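Local coordinates for protein acetaldehyde dehydrogenase (Acetylating) (Geobacillus thermoglucosidasius, PDB 5J78) that probably catalyses the NAD-dependent, coenzyme A-acylating interconversion of acetaldehyde and acetyl-CoA, at residues Gln34-Tyr39 and Met202-Glu207; Ala369-Lys374 and Ser380-Lys385; Lys48-Met53 and Asp59-Ser64. All coordinates share one frame; numbering follows the deposited sequence.

Contact 1 of 3, residues Gln34-Tyr39 and Met202-Glu207; sequences QEVRNY and MAATNE
The extended side chain of Arg37 slants across the end of Glu207 and closes a salt bridge through NE: Arg37 NE lies 2.9 Å from Glu207 OE2, with a nearly straight N-H...O angle of 167°. The carboxylate oxygen sits almost in the guanidinium plane, at its edge, yet the arginine meets OE2 from well above the carboxylate plane, the two planes being turned 47° apart. Arg37 is extended from CG to NE, whereas Glu207 bends at chi2 (72°), and this kink swings its carboxylate to the arginine. A water bridges the other ends, accepting from Arg37 NH2 at 3.1 Å and donating to Glu207 OE1 at 2.8 Å. Beside this polar end, segments 34-39 and 202-207 run roughly parallel, their axes 9.3 Å apart at closest approach; the N-terminal helix thereby lies against helix 202-210, consistent with the Rossmann-like nucleotide-binding domain of aldehyde dehydrogenases. Val36 contacts the second helix with both methyls. Val36 CG1, trans to its own backbone N, lies 3.8 Å from Glu207 CG, while Val36 CG2 touches Ala204 CB at 3.9 Å and also lies near the carbonyl oxygen of Ala204. The guanidinium has further anionic partners in a second subunit, where Asp29 pairs with NH2 and Asp27 with NH1. Replacing Arg37 by a leucine would probably leave Glu207, and Asp29 and Asp27 of the second subunit, without their cationic mate.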
loop_
_atom_site.group_PDB
_atom_site.type_symbol
_atom_site.label_atom_id
_atom_site.label_comp_id
_atom_site.label_asym_id
_atom_site.label_seq_id
_atom_site.Cartn_x
_atom_site.Cartn_y
_atom_site.Cartn_z
ATOM N N GLN A 34 -6.871 12.359 16.363
ATOM C CA GLN A 34 -8.065 12.763 17.080
ATOM C C GLN A 34 -8.345 14.251 16.883
ATOM O O GLN A 34 -9.482 14.656 16.624
ATOM C CB GLN A 34 -7.916 12.457 18.571
ATOM C CG GLN A 34 -9.187 12.641 19.348
ATOM C CD GLN A 34 -10.241 11.675 18.915
ATOM O OE1 GLN A 34 -10.220 10.509 19.299
ATOM N NE2 GLN A 34 -11.165 12.145 18.094
ATOM N N GLU A 35 -7.298 15.064 17.003
ATOM C CA GLU A 35 -7.454 16.508 16.838
ATOM C C GLU A 35 -8.022 16.848 15.447
ATOM O O GLU A 35 -9.004 17.587 15.345
ATOM C CB GLU A 35 -6.120 17.209 17.058
ATOM C CG GLU A 35 -6.181 18.741 16.971
ATOM C CD GLU A 35 -4.806 19.432 17.136
ATOM O OE1 GLU A 35 -3.808 18.999 16.532
ATOM O OE2 GLU A 35 -4.733 20.424 17.878
ATOM N N VAL A 36 -7.425 16.291 14.387
ATOM C CA VAL A 36 -7.960 16.454 13.020
ATOM C C VAL A 36 -9.440 16.092 12.923
ATOM O O VAL A 36 -10.251 16.846 12.346
ATOM C CB VAL A 36 -7.168 15.593 12.004
ATOM C CG1 VAL A 36 -7.812 15.596 10.631
ATOM C CG2 VAL A 36 -5.752 16.130 11.903
ATOM N N ARG A 37 -9.807 14.950 13.496
ATOM C CA ARG A 37 -11.210 14.511 13.471
ATOM C C ARG A 37 -12.106 15.518 14.185
ATOM O O ARG A 37 -13.134 15.897 13.663
ATOM C CB ARG A 37 -11.360 13.126 14.094
ATOM C CG ARG A 37 -10.609 12.040 13.300
ATOM C CD ARG A 37 -10.910 10.647 13.825
ATOM N NE ARG A 37 -10.218 9.585 13.093
ATOM C CZ ARG A 37 -10.225 8.306 13.462
ATOM N NH1 ARG A 37 -10.884 7.945 14.542
ATOM N NH2 ARG A 37 -9.575 7.386 12.762
ATOM N N ASN A 38 -11.690 15.987 15.356
ATOM C CA ASN A 38 -12.441 17.023 16.044
ATOM C C ASN A 38 -12.589 18.314 15.223
ATOM O O ASN A 38 -13.669 18.884 15.164
ATOM C CB ASN A 38 -11.787 17.350 17.380
ATOM C CG ASN A 38 -11.887 16.197 18.387
ATOM O OD1 ASN A 38 -12.757 15.353 18.302
ATOM N ND2 ASN A 38 -10.977 16.174 19.344
ATOM N N TYR A 39 -11.508 18.785 14.606
ATOM C CA TYR A 39 -11.581 19.988 13.775
ATOM C C TYR A 39 -12.535 19.824 12.601
ATOM O O TYR A 39 -13.294 20.738 12.276
ATOM C CB TYR A 39 -10.196 20.373 13.235
ATOM C CG TYR A 39 -9.222 20.872 14.271
ATOM C CD1 TYR A 39 -9.642 21.243 15.542
ATOM C CD2 TYR A 39 -7.869 20.977 13.968
ATOM C CE1 TYR A 39 -8.729 21.707 16.492
ATOM C CE2 TYR A 39 -6.958 21.435 14.897
ATOM C CZ TYR A 39 -7.391 21.799 16.163
ATOM O OH TYR A 39 -6.481 22.250 17.098
ATOM N N MET A 202 2.968 13.030 10.423
ATOM C CA MET A 202 2.604 12.383 9.167
ATOM C C MET A 202 1.185 11.830 9.246
ATOM O O MET A 202 0.381 12.019 8.336
ATOM C CB MET A 202 3.585 11.258 8.828
ATOM C CG MET A 202 4.914 11.712 8.233
ATOM S SD MET A 202 5.869 10.333 7.530
ATOM C CE MET A 202 4.687 9.619 6.364
ATOM N N ALA A 203 0.884 11.144 10.342
ATOM C CA ALA A 203 -0.452 10.600 10.567
ATOM C C ALA A 203 -1.546 11.663 10.444
ATOM O O ALA A 203 -2.567 11.413 9.823
ATOM C CB ALA A 203 -0.507 9.929 11.921
ATOM N N ALA A 204 -1.324 12.851 11.001
ATOM C CA ALA A 204 -2.336 13.903 10.965
ATOM C C ALA A 204 -2.522 14.460 9.552
ATOM O O ALA A 204 -3.639 14.714 9.119
ATOM C CB ALA A 204 -1.965 15.048 11.937
ATOM N N THR A 205 -1.414 14.681 8.855
ATOM C CA THR A 205 -1.467 15.150 7.469
ATOM C C THR A 205 -2.269 14.174 6.617
ATOM O O THR A 205 -3.138 14.564 5.831
ATOM C CB THR A 205 -0.071 15.303 6.875
ATOM O OG1 THR A 205 0.714 16.136 7.733
ATOM C CG2 THR A 205 -0.156 15.930 5.486
ATOM N N ASN A 206 -1.976 12.899 6.812
ATOM C CA ASN A 206 -2.658 11.825 6.112
ATOM C C ASN A 206 -4.160 11.785 6.440
ATOM O O ASN A 206 -5.015 11.657 5.552
ATOM C CB ASN A 206 -1.991 10.499 6.467
ATOM C CG ASN A 206 -2.548 9.333 5.684
ATOM O OD1 ASN A 206 -2.310 9.200 4.477
ATOM N ND2 ASN A 206 -3.281 8.468 6.366
ATOM N N GLU A 207 -4.476 11.917 7.722
ATOM C CA GLU A 207 -5.859 11.904 8.163
ATOM C C GLU A 207 -6.595 13.070 7.514
ATOM O O GLU A 207 -7.679 12.915 6.983
ATOM C CB GLU A 207 -5.936 11.997 9.699
ATOM C CG GLU A 207 -7.340 11.830 10.281
ATOM C CD GLU A 207 -7.870 10.390 10.211
ATOM O OE1 GLU A 207 -7.084 9.462 9.932
ATOM O OE2 GLU A 207 -9.081 10.185 10.449
HETATM O O HOH W 1 -7.346 6.799 10.635
#

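Contact 2 of 3, residues Ala369-Lys374 and Ser380-Lys385; sequences AFYIVK and SELAQK. Unlike the reference sequence in segment 369-374: Ile372 (reference Thr).
The ring of Tyr371 meets Leu382 obliquely, with neither a stack nor a hydrogen bond between them: Leu382 CD1 comes within 4.1 Å of Tyr371 CD2 and 3.9 Å of Tyr371 CB, so the methyl sits where the ring joins its stem. Elsewhere the ring touches Ala278 and Leu280 of strand 276-282 and Leu386 of helix 376-388, while its hydroxyl is hydrogen-bonded to the backbone O of Glu352. The same leucine methyl also presses on Val373, whose CG1 lies 3.5 Å from Leu382 CD1, tighter than usual for two carbons. The valine and leucine side chains point past one another, coming from opposing sides. With Val373 CG1 trans to the carbonyl carbon (chi1 -54°), this methyl is the branch that meets the leucine. Leu382 thus inserts one methyl between two alternate residues of the strand, both pointing to the helix, and the contact is wholly apolar. Strand 367-373 leads through a short turn into helix 376-388, which folds back over it as in the beta-alpha units of this parallel sheet. The strand lies between 345-349 and 276-282, and on its other face Phe370 packs against helix 286-295.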
loop_
_atom_site.group_PDB
_atom_site.type_symbol
_atom_site.label_atom_id
_atom_site.label_comp_id
_atom_site.label_asym_id
_atom_site.label_seq_id
_atom_site.Cartn_x
_atom_site.Cartn_y
_atom_site.Cartn_z
ATOM N N ALA A 369 22.499 32.834 -10.116
ATOM C CA ALA A 369 23.409 32.441 -11.204
ATOM C C ALA A 369 23.392 33.499 -12.296
ATOM O O ALA A 369 22.392 34.187 -12.479
ATOM C CB ALA A 369 23.030 31.088 -11.777
ATOM N N PHE A 370 24.502 33.612 -13.028
ATOM C CA PHE A 370 24.666 34.630 -14.065
ATOM C C PHE A 370 25.164 34.005 -15.365
ATOM O O PHE A 370 26.311 33.559 -15.441
ATOM C CB PHE A 370 25.654 35.703 -13.588
ATOM C CG PHE A 370 25.715 36.923 -14.465
ATOM C CD1 PHE A 370 26.557 36.974 -15.566
ATOM C CD2 PHE A 370 24.950 38.031 -14.174
ATOM C CE1 PHE A 370 26.616 38.102 -16.359
ATOM C CE2 PHE A 370 25.007 39.165 -14.972
ATOM C CZ PHE A 370 25.841 39.200 -16.058
ATOM N N TYR A 371 24.304 33.982 -16.380
ATOM C CA TYR A 371 24.633 33.356 -17.662
ATOM C C TYR A 371 24.732 34.412 -18.736
ATOM O O TYR A 371 23.863 35.286 -18.854
ATOM C CB TYR A 371 23.589 32.316 -18.083
ATOM C CG TYR A 371 23.495 31.083 -17.216
ATOM C CD1 TYR A 371 22.711 31.077 -16.068
ATOM C CD2 TYR A 371 24.151 29.914 -17.566
ATOM C CE1 TYR A 371 22.606 29.937 -15.276
ATOM C CE2 TYR A 371 24.053 28.773 -16.788
ATOM C CZ TYR A 371 23.278 28.791 -15.641
ATOM O OH TYR A 371 23.185 27.661 -14.855
ATOM N N ILE A 372 25.794 34.300 -19.528
ATOM C CA ILE A 372 26.012 35.139 -20.706
ATOM C C ILE A 372 25.427 34.468 -21.939
ATOM O O ILE A 372 25.669 33.284 -22.170
ATOM C CB ILE A 372 27.519 35.384 -20.993
ATOM C CG1 ILE A 372 28.362 35.391 -19.711
ATOM C CG2 ILE A 372 27.707 36.679 -21.792
ATOM C CD1 ILE A 372 28.107 36.536 -18.849
ATOM N N VAL A 373 24.685 35.216 -22.744
ATOM C CA VAL A 373 24.094 34.644 -23.949
ATOM C C VAL A 373 24.309 35.603 -25.093
ATOM O O VAL A 373 24.481 36.800 -24.869
ATOM C CB VAL A 373 22.586 34.350 -23.783
ATOM C CG1 VAL A 373 22.356 33.479 -22.564
ATOM C CG2 VAL A 373 21.769 35.640 -23.699
ATOM N N LYS A 374 24.293 35.081 -26.317
ATOM C CA LYS A 374 24.556 35.907 -27.498
ATOM C C LYS A 374 23.307 36.674 -27.914
ATOM O O LYS A 374 23.385 37.853 -28.284
ATOM C CB LYS A 374 25.067 35.042 -28.645
ATOM C CG LYS A 374 26.580 34.819 -28.658
ATOM C CD LYS A 374 26.971 33.432 -28.137
ATOM C CE LYS A 374 26.418 32.309 -29.023
ATOM N NZ LYS A 374 27.201 31.036 -28.905
ATOM N N SER A 380 16.455 31.576 -24.839
ATOM C CA SER A 380 15.329 30.641 -24.762
ATOM C C SER A 380 15.750 29.206 -24.477
ATOM O O SER A 380 15.123 28.510 -23.680
ATOM C CB SER A 380 14.532 30.667 -26.058
ATOM O OG SER A 380 13.884 31.914 -26.229
ATOM N N GLU A 381 16.818 28.761 -25.125
ATOM C CA GLU A 381 17.316 27.407 -24.916
ATOM C C GLU A 381 17.813 27.199 -23.476
ATOM O O GLU A 381 17.602 26.131 -22.896
ATOM C CB GLU A 381 18.427 27.103 -25.930
ATOM C CG GLU A 381 17.951 27.179 -27.395
ATOM C CD GLU A 381 19.095 27.251 -28.408
ATOM O OE1 GLU A 381 18.829 27.053 -29.616
ATOM O OE2 GLU A 381 20.250 27.512 -28.005
ATOM N N LEU A 382 18.461 28.213 -22.895
ATOM C CA LEU A 382 18.911 28.130 -21.496
ATOM C C LEU A 382 17.727 28.205 -20.518
ATOM O O LEU A 382 17.654 27.447 -19.555
ATOM C CB LEU A 382 19.903 29.251 -21.159
ATOM C CG LEU A 382 21.381 29.037 -21.480
ATOM C CD1 LEU A 382 22.107 30.304 -21.127
ATOM C CD2 LEU A 382 21.957 27.846 -20.730
ATOM N N ALA A 383 16.829 29.151 -20.762
ATOM C CA ALA A 383 15.602 29.251 -19.978
ATOM C C ALA A 383 14.905 27.892 -19.941
ATOM O O ALA A 383 14.488 27.417 -18.882
ATOM C CB ALA A 383 14.678 30.313 -20.555
ATOM N N GLN A 384 14.815 27.244 -21.097
ATOM C CA GLN A 384 14.110 25.964 -21.186
ATOM C C GLN A 384 14.806 24.927 -20.314
ATOM O O GLN A 384 14.148 24.211 -19.546
ATOM C CB GLN A 384 14.011 25.501 -22.655
ATOM C CG GLN A 384 13.382 24.144 -22.835
ATOM C CD GLN A 384 11.932 24.118 -22.401
ATOM O OE1 GLN A 384 11.238 25.143 -22.413
ATOM N NE2 GLN A 384 11.467 22.941 -22.011
ATOM N N LYS A 385 16.136 24.882 -20.381
ATOM C CA LYS A 385 16.925 23.942 -19.564
ATOM C C LYS A 385 16.843 24.195 -18.051
ATOM O O LYS A 385 16.816 23.256 -17.253
ATOM C CB LYS A 385 18.391 23.996 -19.981
ATOM C CG LYS A 385 18.725 23.315 -21.303
ATOM C CD LYS A 385 20.214 22.956 -21.339
ATOM C CE LYS A 385 20.678 22.491 -22.714
ATOM N NZ LYS A 385 20.819 23.633 -23.660
#

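Contact 3 of 3, residues Lys48-Met53 and Asp59-Ser64; sequences KILEKM and DKIVES
Segment 48-53 begins helical, and by Met53 the backbone has left helical values (psi 158°), with Met53 N bonded to the O of Leu50 at 3.0 Å; Asp59-Ser64 is regular helix throughout. The backbones stay well apart, the CA atoms of Leu50 and Ile61 being 10.1 Å from each other, so that the segments meet through side chains alone. Ile61 provides the meeting point with its terminal methyl. Ile61 CD1 lies 3.6 Å from Met53 SD and 3.9 Å from Leu50 CD1, and neither contact is polar. Ile61 CG1 stands trans to the carbonyl carbon (chi1 -66°), and with chi2 at 166° the chain is stretched, carrying CD1 across to the other segment. Met53, extended beyond CG, lies nearly perpendicular to the isoleucine; Leu50, by contrast, runs counter to it, the two ends overlapping. The contact draws together two consecutive helices, 28-51 and 55-84, across the short turn between them. Around it, Leu50 also touches Leu193 and Ile61 touches Ala189 in loops, while Val155 of helix 143-156 and Ala184 of helix 170-186 pack on Ile61, setting the pair against these two helices.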
loop_
_atom_site.group_PDB
_atom_site.type_symbol
_atom_site.label_atom_id
_atom_site.label_comp_id
_atom_site.label_asym_id
_atom_site.label_seq_id
_atom_site.Cartn_x
_atom_site.Cartn_y
_atom_site.Cartn_z
ATOM N N LYS A 48 -21.989 24.813 7.776
ATOM C CA LYS A 48 -23.432 24.793 7.565
ATOM C C LYS A 48 -24.056 26.106 8.027
ATOM O O LYS A 48 -24.956 26.640 7.382
ATOM C CB LYS A 48 -24.073 23.613 8.298
ATOM C CG LYS A 48 -24.692 22.585 7.377
ATOM C CD LYS A 48 -23.925 21.288 7.382
ATOM C CE LYS A 48 -24.087 20.547 6.054
ATOM N NZ LYS A 48 -23.023 19.517 5.869
ATOM N N ILE A 49 -23.573 26.619 9.153
ATOM C CA ILE A 49 -24.050 27.890 9.658
ATOM C C ILE A 49 -23.589 28.996 8.729
ATOM O O ILE A 49 -24.348 29.899 8.389
ATOM C CB ILE A 49 -23.547 28.160 11.088
ATOM C CG1 ILE A 49 -24.102 27.099 12.039
ATOM C CG2 ILE A 49 -23.937 29.571 11.552
ATOM C CD1 ILE A 49 -23.489 27.125 13.428
ATOM N N LEU A 50 -22.333 28.940 8.309
ATOM C CA LEU A 50 -21.827 30.005 7.477
ATOM C C LEU A 50 -22.628 30.077 6.172
ATOM O O LEU A 50 -22.954 31.163 5.689
ATOM C CB LEU A 50 -20.339 29.812 7.174
ATOM C CG LEU A 50 -19.691 31.026 6.496
ATOM C CD1 LEU A 50 -19.544 32.194 7.473
ATOM C CD2 LEU A 50 -18.326 30.697 5.885
ATOM N N GLU A 51 -22.942 28.916 5.615
ATOM C CA GLU A 51 -23.548 28.838 4.292
ATOM C C GLU A 51 -24.928 29.500 4.246
ATOM O O GLU A 51 -25.401 29.888 3.176
ATOM C CB GLU A 51 -23.684 27.374 3.838
ATOM C CG GLU A 51 -24.232 27.276 2.398
ATOM C CD GLU A 51 -24.048 25.913 1.719
ATOM O OE1 GLU A 51 -23.248 25.072 2.193
ATOM O OE2 GLU A 51 -24.715 25.688 0.677
ATOM N N LYS A 52 -25.576 29.612 5.401
ATOM C CA LYS A 52 -26.894 30.251 5.478
ATOM C C LYS A 52 -26.858 31.781 5.450
ATOM O O LYS A 52 -27.897 32.416 5.279
ATOM C CB LYS A 52 -27.616 29.769 6.743
ATOM C CG LYS A 52 -27.946 28.270 6.679
ATOM C CD LYS A 52 -28.652 27.722 7.911
ATOM C CE LYS A 52 -29.018 26.247 7.676
ATOM N NZ LYS A 52 -29.539 25.585 8.902
ATOM N N MET A 53 -25.681 32.385 5.592
ATOM C CA MET A 53 -25.597 33.850 5.682
ATOM C C MET A 53 -25.749 34.587 4.350
ATOM O O MET A 53 -25.522 34.026 3.279
ATOM C CB MET A 53 -24.265 34.257 6.317
ATOM C CG MET A 53 -24.078 33.724 7.704
ATOM S SD MET A 53 -22.525 34.312 8.427
ATOM C CE MET A 53 -22.632 33.564 10.036
ATOM N N ASP A 59 -19.401 39.188 3.714
ATOM C CA ASP A 59 -18.421 40.222 3.412
ATOM C C ASP A 59 -17.931 40.952 4.675
ATOM O O ASP A 59 -16.764 41.322 4.749
ATOM C CB ASP A 59 -18.981 41.232 2.412
ATOM C CG ASP A 59 -19.117 40.650 0.998
ATOM O OD1 ASP A 59 -18.608 39.540 0.726
ATOM O OD2 ASP A 59 -19.711 41.332 0.146
ATOM N N LYS A 60 -18.804 41.143 5.663
ATOM C CA LYS A 60 -18.380 41.727 6.940
ATOM C C LYS A 60 -17.352 40.839 7.656
ATOM O O LYS A 60 -16.373 41.340 8.210
ATOM C CB LYS A 60 -19.583 41.958 7.856
ATOM C CG LYS A 60 -20.395 43.186 7.498
ATOM C CD LYS A 60 -21.652 43.296 8.355
ATOM C CE LYS A 60 -22.598 44.393 7.849
ATOM N NZ LYS A 60 -22.119 45.783 8.126
ATOM N N ILE A 61 -17.586 39.526 7.657
ATOM C CA ILE A 61 -16.630 38.579 8.231
ATOM C C ILE A 61 -15.274 38.673 7.514
ATOM O O ILE A 61 -14.226 38.776 8.163
ATOM C CB ILE A 61 -17.176 37.135 8.169
ATOM C CG1 ILE A 61 -18.407 37.046 9.088
ATOM C CG2 ILE A 61 -16.075 36.106 8.574
ATOM C CD1 ILE A 61 -19.259 35.824 8.919
ATOM N N VAL A 62 -15.289 38.671 6.184
ATOM C CA VAL A 62 -14.029 38.691 5.426
ATOM C C VAL A 62 -13.248 39.986 5.712
ATOM O O VAL A 62 -12.007 39.983 5.838
ATOM C CB VAL A 62 -14.286 38.542 3.917
ATOM C CG1 VAL A 62 -13.013 38.706 3.118
ATOM C CG2 VAL A 62 -14.958 37.155 3.604
ATOM N N GLU A 63 -13.985 41.088 5.813
ATOM C CA GLU A 63 -13.392 42.393 6.044
ATOM C C GLU A 63 -12.718 42.447 7.422
ATOM O O GLU A 63 -11.599 42.931 7.544
ATOM C CB GLU A 63 -14.452 43.487 5.931
ATOM C CG GLU A 63 -13.953 44.855 6.355
ATOM C CD GLU A 63 -15.022 45.910 6.237
ATOM O OE1 GLU A 63 -16.117 45.717 6.814
ATOM O OE2 GLU A 63 -14.768 46.914 5.550
ATOM N N SER A 64 -13.409 41.934 8.439
ATOM C CA SER A 64 -12.875 41.874 9.789
ATOM C C SER A 64 -11.614 41.017 9.834
ATOM O O SER A 64 -10.650 41.364 10.508
ATOM C CB SER A 64 -13.927 41.324 10.754
ATOM O OG SER A 64 -13.383 41.126 12.052
#

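Overall arrangement
From the N terminus, helix 28-51 takes part in two contacts: its middle in contact 1 and its end in contact 3. Contact 3 closes first, over only five intervening residues, four of them helical, and falls within the longer excursion of 162 residues that contact 1 closes when the chain returns in helix 202-210. Their centres are about 25 Å apart and the two do not touch; together they set the N-terminal helix against its successor and helix 202-210. Contact 2 follows, another short closure, joining strand 367-373 of the seven-stranded parallel sheet to helix 376-388. It lies across the chain's centre from both, about 45 Å from contact 1 and about 49 Å from contact 3, centre to centre.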